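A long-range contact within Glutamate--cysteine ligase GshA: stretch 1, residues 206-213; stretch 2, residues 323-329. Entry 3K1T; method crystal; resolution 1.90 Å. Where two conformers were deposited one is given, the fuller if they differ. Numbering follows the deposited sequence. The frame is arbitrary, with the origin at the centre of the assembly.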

ATOM      1  N   ARG A 206     -27.040   0.343 -20.468  1.00 17.08           N
ATOM      2  CA  ARG A 206     -27.495  -0.355 -19.263  1.00 17.53           C
ATOM      3  C   ARG A 206     -28.517   0.514 -18.480  1.00 17.37           C
ATOM      4  O   ARG A 206     -28.642   1.728 -18.707  1.00 16.26           O
ATOM      5  CB  ARG A 206     -26.298  -0.672 -18.368  1.00 18.44           C
ATOM      6  CG  ARG A 206     -25.734   0.571 -17.621  1.00 19.30           C
ATOM      7  CD  ARG A 206     -24.385   0.329 -16.931  1.00 22.08           C
ATOM      8  NE  ARG A 206     -23.903   1.561 -16.258  1.00 19.28           N
ATOM      9  CZ  ARG A 206     -23.366   2.605 -16.873  1.00 21.35           C
ATOM     10  NH1 ARG A 206     -23.160   2.604 -18.183  1.00 20.33           N
ATOM     11  NH2 ARG A 206     -23.001   3.678 -16.182  1.00 20.28           N
ATOM     12  N   ARG A 207     -29.220  -0.104 -17.535  1.00 17.33           N
ATOM     13  CA  ARG A 207     -30.202   0.633 -16.745  1.00 17.61           C
ATOM     14  C   ARG A 207     -29.441   1.314 -15.623  1.00 16.84           C
ATOM     15  O   ARG A 207     -29.003   0.672 -14.649  1.00 17.03           O
ATOM     16  CB  ARG A 207     -31.281  -0.293 -16.183  1.00 19.14           C
ATOM     17  CG  ARG A 207     -32.394   0.486 -15.470  1.00 20.93           C
ATOM     18  CD  ARG A 207     -33.558  -0.375 -15.098  1.00 25.69           C
ATOM     19  NE  ARG A 207     -33.155  -1.474 -14.227  1.00 29.60           N
ATOM     20  CZ  ARG A 207     -33.995  -2.390 -13.737  1.00 35.88           C
ATOM     21  NH1 ARG A 207     -35.288  -2.332 -14.030  1.00 37.56           N
ATOM     22  NH2 ARG A 207     -33.545  -3.376 -12.958  1.00 35.18           N
ATOM     23  N   LYS A 208     -29.254   2.605 -15.760  1.00 16.76           N
ATOM     24  CA  LYS A 208     -28.347   3.324 -14.855  1.00 17.82           C
ATOM     25  C   LYS A 208     -28.894   3.428 -13.419  1.00 17.67           C
ATOM     26  O   LYS A 208     -28.119   3.641 -12.478  1.00 18.17           O
ATOM     27  CB  LYS A 208     -27.992   4.693 -15.460  1.00 18.02           C
ATOM     28  CG  LYS A 208     -27.192   4.507 -16.786  1.00 21.12           C
ATOM     29  CD  LYS A 208     -26.576   5.780 -17.352  1.00 26.39           C
ATOM     30  CE  LYS A 208     -25.910   5.466 -18.718  1.00 26.68           C
ATOM     31  NZ  LYS A 208     -25.959   6.624 -19.645  1.00 29.00           N
ATOM     32  N   SER A 209     -30.202   3.249 -13.235  1.00 17.45           N
ATOM     33  CA  SER A 209     -30.771   3.299 -11.868  1.00 17.38           C
ATOM     34  C   SER A 209     -30.310   2.127 -10.995  1.00 16.58           C
ATOM     35  O   SER A 209     -30.364   2.199  -9.767  1.00 16.35           O
ATOM     36  CB  SER A 209     -32.295   3.405 -11.925  1.00 17.19           C
ATOM     37  OG  SER A 209     -32.858   2.293 -12.554  1.00 16.83           O
ATOM     38  N   ASN A 210     -29.787   1.075 -11.628  1.00 16.31           N
ATOM     39  CA  ASN A 210     -29.235  -0.069 -10.897  1.00 16.65           C
ATOM     40  C   ASN A 210     -28.071   0.369  -9.998  1.00 15.87           C
ATOM     41  O   ASN A 210     -27.809  -0.268  -9.000  1.00 15.49           O
ATOM     42  CB  ASN A 210     -28.739  -1.198 -11.846  1.00 16.91           C
ATOM     43  CG  ASN A 210     -29.878  -1.912 -12.578  1.00 19.23           C
ATOM     44  OD1 ASN A 210     -31.027  -1.773 -12.223  1.00 22.90           O
ATOM     45  ND2 ASN A 210     -29.541  -2.691 -13.610  1.00 20.64           N
ATOM     46  N   HIS A 211     -27.373   1.424 -10.379  1.00 15.49           N
ATOM     47  CA  HIS A 211     -26.308   2.012  -9.546  1.00 16.91           C
ATOM     48  C   HIS A 211     -26.847   2.453  -8.158  1.00 15.71           C
ATOM     49  O   HIS A 211     -26.236   2.191  -7.127  1.00 15.52           O
ATOM     50  CB  HIS A 211     -25.703   3.188 -10.322  1.00 17.25           C
ATOM     51  CG  HIS A 211     -24.892   4.139  -9.504  1.00 22.18           C
ATOM     52  ND1 HIS A 211     -23.534   3.989  -9.315  1.00 26.40           N
ATOM     53  CD2 HIS A 211     -25.233   5.303  -8.896  1.00 26.68           C
ATOM     54  CE1 HIS A 211     -23.081   5.013  -8.612  1.00 28.60           C
ATOM     55  NE2 HIS A 211     -24.092   5.821  -8.338  1.00 27.91           N
ATOM     56  N   PHE A 212     -28.008   3.100  -8.150  1.00 15.24           N
ATOM     57  CA  PHE A 212     -28.612   3.641  -6.917  1.00 15.21           C
ATOM     58  C   PHE A 212     -29.203   2.514  -6.076  1.00 14.81           C
ATOM     59  O   PHE A 212     -29.101   2.540  -4.871  1.00 14.24           O
ATOM     60  CB  PHE A 212     -29.650   4.713  -7.257  1.00 15.24           C
ATOM     61  CG  PHE A 212     -29.075   5.834  -8.108  1.00 18.00           C
ATOM     62  CD1 PHE A 212     -28.349   6.854  -7.541  1.00 21.54           C
ATOM     63  CD2 PHE A 212     -29.135   5.780  -9.497  1.00 23.08           C
ATOM     64  CE1 PHE A 212     -27.778   7.889  -8.324  1.00 20.82           C
ATOM     65  CE2 PHE A 212     -28.544   6.801 -10.294  1.00 24.33           C
ATOM     66  CZ  PHE A 212     -27.879   7.864  -9.672  1.00 24.69           C
ATOM     67  N   THR A 213     -29.788   1.513  -6.725  1.00 14.59           N
ATOM     68  CA  THR A 213     -30.300   0.324  -6.055  0.50 14.25           C
ATOM     69  C   THR A 213     -29.163  -0.460  -5.385  1.00 14.53           C
ATOM     70  O   THR A 213     -29.300  -0.968  -4.275  1.00 14.37           O
ATOM     71  CB  THR A 213     -31.049  -0.594  -7.066  0.50 14.87           C
ATOM     72  OG1 THR A 213     -32.093   0.152  -7.709  0.50 14.40           O
ATOM     73  CG2 THR A 213     -31.648  -1.805  -6.368  0.50 13.03           C
ATOM     74  N   SER A 323     -34.503   6.852 -22.162  1.00 15.42           N
ATOM     75  CA  SER A 323     -35.055   5.561 -21.791  1.00 16.35           C
ATOM     76  C   SER A 323     -35.420   5.434 -20.303  1.00 16.89           C
ATOM     77  O   SER A 323     -36.117   4.488 -19.903  1.00 17.16           O
ATOM     78  CB  SER A 323     -34.097   4.449 -22.178  1.00 17.04           C
ATOM     79  OG  SER A 323     -32.892   4.549 -21.429  1.00 22.73           O
ATOM     80  N   GLU A 324     -34.965   6.383 -19.490  1.00 16.30           N
ATOM     81  CA  GLU A 324     -35.221   6.348 -18.061  1.00 15.96           C
ATOM     82  C   GLU A 324     -34.983   7.748 -17.548  1.00 15.39           C
ATOM     83  O   GLU A 324     -34.105   8.451 -18.044  1.00 14.99           O
ATOM     84  CB  GLU A 324     -34.265   5.396 -17.319  1.00 16.70           C
ATOM     85  CG  GLU A 324     -34.614   5.221 -15.808  1.00 17.80           C
ATOM     86  CD  GLU A 324     -33.719   4.181 -15.071  1.00 20.91           C
ATOM     87  OE1 GLU A 324     -32.467   4.185 -15.235  1.00 18.28           O
ATOM     88  OE2 GLU A 324     -34.290   3.368 -14.320  1.00 19.53           O
ATOM     89  N   VAL A 325     -35.778   8.136 -16.565  1.00 15.19           N
ATOM     90  CA  VAL A 325     -35.563   9.401 -15.836  1.00 15.84           C
ATOM     91  C   VAL A 325     -35.355   9.022 -14.382  1.00 15.72           C
ATOM     92  O   VAL A 325     -36.198   8.336 -13.802  1.00 16.45           O
ATOM     93  CB  VAL A 325     -36.739  10.392 -15.985  1.00 15.84           C
ATOM     94  CG1 VAL A 325     -36.495  11.662 -15.173  1.00 15.08           C
ATOM     95  CG2 VAL A 325     -37.030  10.736 -17.494  1.00 14.44           C
ATOM     96  N   ILE A 326     -34.221   9.448 -13.823  1.00 15.83           N
ATOM     97  CA  ILE A 326     -33.897   9.202 -12.425  1.00 15.89           C
ATOM     98  C   ILE A 326     -34.057  10.514 -11.665  1.00 15.65           C
ATOM     99  O   ILE A 326     -33.563  11.557 -12.103  1.00 15.96           O
ATOM    100  CB  ILE A 326     -32.428   8.663 -12.261  1.00 17.10           C
ATOM    101  CG1 ILE A 326     -32.251   7.368 -13.057  1.00 18.42           C
ATOM    102  CG2 ILE A 326     -32.121   8.400 -10.747  1.00 17.65           C
ATOM    103  CD1 ILE A 326     -30.834   7.038 -13.462  1.00 23.33           C
ATOM    104  N   LEU A 327     -34.786  10.445 -10.556  1.00 14.88           N
ATOM    105  CA  LEU A 327     -34.979  11.580  -9.671  0.50 14.78           C
ATOM    106  C   LEU A 327     -34.228  11.292  -8.391  1.00 14.70           C
ATOM    107  O   LEU A 327     -34.460  10.270  -7.764  1.00 15.24           O
ATOM    108  CB  LEU A 327     -36.467  11.762  -9.380  0.50 14.82           C
ATOM    109  CG  LEU A 327     -37.318  12.068 -10.611  0.50 15.80           C
ATOM    110  CD1 LEU A 327     -37.775  10.782 -11.294  0.50 15.77           C
ATOM    111  CD2 LEU A 327     -38.523  12.957 -10.226  0.50 14.94           C
ATOM    112  N   GLN A 328     -33.297  12.167  -8.016  1.00 14.19           N
ATOM    113  CA  GLN A 328     -32.519  11.927  -6.801  1.00 13.75           C
ATOM    114  C   GLN A 328     -32.613  13.131  -5.846  1.00 12.98           C
ATOM    115  O   GLN A 328     -32.556  14.269  -6.272  1.00 12.41           O
ATOM    116  CB  GLN A 328     -31.057  11.640  -7.132  1.00 13.74           C
ATOM    117  CG  GLN A 328     -30.250  11.114  -5.916  1.00 14.61           C
ATOM    118  CD  GLN A 328     -28.763  10.954  -6.192  1.00 14.33           C
ATOM    119  OE1 GLN A 328     -28.153  11.783  -6.869  1.00 13.45           O
ATOM    120  NE2 GLN A 328     -28.179   9.860  -5.674  1.00 12.71           N
ATOM    121  N   GLU A 329     -32.743  12.841  -4.556  1.00 11.95           N
ATOM    122  CA  GLU A 329     -32.568  13.839  -3.513  1.00 12.20           C
ATOM    123  C   GLU A 329     -31.225  14.550  -3.706  1.00 11.91           C
ATOM    124  O   GLU A 329     -30.183  13.896  -3.775  1.00 10.63           O
ATOM    125  CB  GLU A 329     -32.607  13.153  -2.146  1.00 12.28           C
ATOM    126  CG  GLU A 329     -32.092  14.008  -0.967  1.00 12.40           C
ATOM    127  CD  GLU A 329     -31.968  13.237   0.333  1.00 13.86           C
ATOM    128  OE1 GLU A 329     -32.593  12.146   0.472  1.00 13.28           O
ATOM    129  OE2 GLU A 329     -31.260  13.753   1.246  1.00 14.96           O
TER
HETATM  130  O   HOH W   1     -30.995   4.050 -17.510  1.00 20.66           O

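The two stretches lie more than a hundred residues apart in sequence, yet a turn leading into a helix packs here against one side of a β-strand. Along the strand, Glu 324, Ile 326 and Gln 328 point their CA-to-CB bonds toward the first stretch, while Val 325 and Leu 327, which alternate with them, make no contact with it. The strand therefore offers an acid, a branched hydrocarbon and an amide in a row: Glu 324 meets the turn, Gln 328 meets the Phe 212 ring, and Ile 326 touches both. Together the two sides bury 293 Å² of surface.

The polar part of the contact centres on the carboxylate of Glu 324. Its side chain is extended, with chi1 and chi2 both t, and this carries the charged group across to Ser 209, where both oxygens are used. The hydroxyl OG of Ser 209 donates to OE2 of Glu 324 over a short 2.5 Å, and the backbone N of Ser 209 donates to OE1 of Glu 324 at 3.2 Å, with an angle of 139°. A two-oxygen acceptor thus meets two donors of a single residue. Serine suits this place because its hydroxyl sits one carbon from the backbone; with chi1 at 62° (p), OG can serve the same carboxylate as the amide of its own residue. Since both residues are buried, these bonds help to compensate the acid for the solvent it has lost.

A water extends this arrangement. Water 1 accepts from the backbone N of Lys 208 at 2.9 Å and donates to OE1 of Glu 324 at 2.7 Å, bridging a pair whose direct separation, Lys 208 N to Glu 324 OE1, is 3.6 Å. The local fold makes these amides available: in the type I turn from Arg 207 to Asn 210, the closing bond runs from Asn 210 N to Arg 207 O (3.1 Å), leaving the N atoms of the two central residues free to face the acid. Arg 207 adds a flanking contact, its CG 3.6 Å from OE2 of Glu 324.

Beyond the carboxylate the contact becomes apolar. Ile 326, with chi1 m and chi2 t, extends its CD1 to 3.9 Å from CE2 of Phe 212, 3.8 Å from N of Ser 209 and 4.2 Å from CB of Lys 208. A purely hydrocarbon side chain suits the space between turn and ring, since it leaves no polar group unpaired; the lysine contributes its aliphatic base here, while its end leads away.

Phe 212, which has the largest covered area of any residue in the contact, points from the helix toward the strand; its broad apolar ring is large enough to touch both Ile 326 and Gln 328. It places CE1 3.3 Å from NE2 of Gln 328, an oblique approach to the ring. The extended glutamine, chi1 and chi2 both t, reaches far enough to bring its amide alongside the aromatic group.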